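Local coordinates for protein intracellular serine protease (Bacillus licheniformis, PDB 4ZOQ) that probably acts as a subtilisin-like serine endopeptidase of the S8 family, cutting peptide bonds in lanthipeptide maturation, at residues Thr224-Tyr229 against Ala279-Gly284. Residues are numbered along the deposited sequence; the frame is centred on the assembly and turned at random.
Sequences TAPGGY and APQVAG
Q281 and V282, on adjacent positions of helix 275-297, face A225 and P226 at the end of strand 221-226, an outermost strand of the central sheet in this subtilase fold. The axes of strand 224-226 and helix 279-284 approach to 7.6 Å, with 103° between their directions. Q281 carries most of the contact. Its CB lies 4.0 Å from A225 CB, methylene against methyl, at the level where the two backbones come nearest. With CG anti to the carbonyl carbon (chi1 -69°), the extended chain runs obliquely to the strand and brings its amide to P226. There NE2 donates a hydrogen bond to P226 O, 2.8 Å long and nearly straight at 170°. The acceptor lies almost in the plane of the Q281 amide, yet the nitrogen sits well above the carbonyl plane of P226, not on a lone pair. The other branch, OE1, sits over the face of the proline ring, toward its CG-CD side, 3.4 Å from P226 CG. V282 follows with CG2 anti to its carbonyl carbon, which brings that methyl 4.1 Å from A225 CB and gives the contact its apolar half; V202 also packs on V282. The same helix bears S276, predicted as a charge-relay residue and probably the nucleophile, near G227. Both ends of the buried Q281 amide have further partners: NE2 also bonds L277 O one turn earlier, and OE1 accepts from Q29 NE2. The head of the amide is thereby fixed in rotation, and NE2, donating to both L277 O of the helix and P226 O of the strand end, ties the strand's exit directly to the helix.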
loop_
_atom_site.group_PDB
_atom_site.type_symbol
_atom_site.label_atom_id
_atom_site.label_comp_id
_atom_site.label_asym_id
_atom_site.label_seq_id
_atom_site.Cartn_x
_atom_site.Cartn_y
_atom_site.Cartn_z
ATOM N N THR B 224 3.790 3.157 12.624
ATOM C CA THR B 224 2.409 3.025 12.953
ATOM C C THR B 224 1.660 4.281 12.483
ATOM O O THR B 224 2.268 5.346 12.280
ATOM C CB THR B 224 2.349 2.745 14.484
ATOM O OG1 THR B 224 2.056 1.357 14.710
ATOM C CG2 THR B 224 1.413 3.587 15.178
ATOM N N ALA B 225 0.361 4.149 12.228
ATOM C CA ALA B 225 -0.463 5.322 11.935
ATOM C C ALA B 225 -1.895 5.074 12.435
ATOM O O ALA B 225 -2.300 3.922 12.625
ATOM C CB ALA B 225 -0.440 5.654 10.444
ATOM N N PRO B 226 -2.645 6.158 12.700
ATOM C CA PRO B 226 -3.989 5.938 13.257
ATOM C C PRO B 226 -5.003 5.316 12.279
ATOM O O PRO B 226 -5.593 5.995 11.438
ATOM C CB PRO B 226 -4.422 7.356 13.675
ATOM C CG PRO B 226 -3.547 8.297 12.916
ATOM C CD PRO B 226 -2.245 7.581 12.746
ATOM N N GLY B 227 -5.184 4.009 12.400
ATOM C CA GLY B 227 -6.158 3.279 11.610
ATOM C C GLY B 227 -7.400 2.851 12.401
ATOM O O GLY B 227 -8.257 2.165 11.855
ATOM N N GLY B 228 -7.453 3.139 13.707
ATOM C CA GLY B 228 -8.691 2.980 14.442
ATOM C C GLY B 228 -9.137 1.554 14.660
ATOM O O GLY B 228 -8.441 0.600 14.292
ATOM N N TYR B 229 -10.265 1.403 15.348
ATOM C CA TYR B 229 -10.907 0.101 15.433
ATOM C C TYR B 229 -12.362 0.299 15.843
ATOM O O TYR B 229 -12.835 1.428 15.988
ATOM C CB TYR B 229 -10.171 -0.853 16.375
ATOM C CG TYR B 229 -10.692 -2.289 16.320
ATOM C CD1 TYR B 229 -10.902 -2.941 15.099
ATOM C CD2 TYR B 229 -10.899 -3.019 17.489
ATOM C CE1 TYR B 229 -11.347 -4.278 15.053
ATOM C CE2 TYR B 229 -11.310 -4.339 17.456
ATOM C CZ TYR B 229 -11.547 -4.964 16.236
ATOM O OH TYR B 229 -11.973 -6.275 16.243
ATOM N N ALA B 279 -1.085 2.439 6.444
ATOM C CA ALA B 279 0.028 2.545 5.502
ATOM C C ALA B 279 -0.041 3.781 4.573
ATOM O O ALA B 279 0.978 4.457 4.401
ATOM C CB ALA B 279 0.163 1.267 4.689
ATOM N N PRO B 280 -1.211 4.067 3.964
ATOM C CA PRO B 280 -1.261 5.239 3.081
ATOM C C PRO B 280 -1.094 6.600 3.786
ATOM O O PRO B 280 -0.678 7.573 3.125
ATOM C CB PRO B 280 -2.655 5.147 2.443
ATOM C CG PRO B 280 -3.439 4.238 3.315
ATOM C CD PRO B 280 -2.444 3.270 3.873
ATOM N N GLN B 281 -1.361 6.657 5.097
ATOM C CA GLN B 281 -1.119 7.868 5.856
ATOM C C GLN B 281 0.375 8.160 5.895
ATOM O O GLN B 281 0.789 9.304 5.817
ATOM C CB GLN B 281 -1.689 7.772 7.261
ATOM C CG GLN B 281 -3.194 7.763 7.292
ATOM C CD GLN B 281 -3.737 7.659 8.701
ATOM O OE1 GLN B 281 -3.410 8.493 9.565
ATOM N NE2 GLN B 281 -4.562 6.631 8.956
ATOM N N VAL B 282 1.173 7.114 6.035
ATOM C CA VAL B 282 2.617 7.225 5.979
ATOM C C VAL B 282 3.084 7.515 4.540
ATOM O O VAL B 282 3.974 8.336 4.320
ATOM C CB VAL B 282 3.291 5.927 6.522
ATOM C CG1 VAL B 282 4.827 6.068 6.559
ATOM C CG2 VAL B 282 2.742 5.603 7.894
ATOM N N ALA B 283 2.486 6.841 3.563
ATOM C CA ALA B 283 2.826 7.117 2.179
ATOM C C ALA B 283 2.499 8.587 1.854
ATOM O O ALA B 283 3.325 9.292 1.242
ATOM C CB ALA B 283 2.093 6.175 1.242
ATOM N N GLY B 284 1.321 9.047 2.310
ATOM C CA GLY B 284 0.901 10.427 2.133
ATOM C C GLY B 284 1.875 11.385 2.792
ATOM O O GLY B 284 2.260 12.401 2.200
#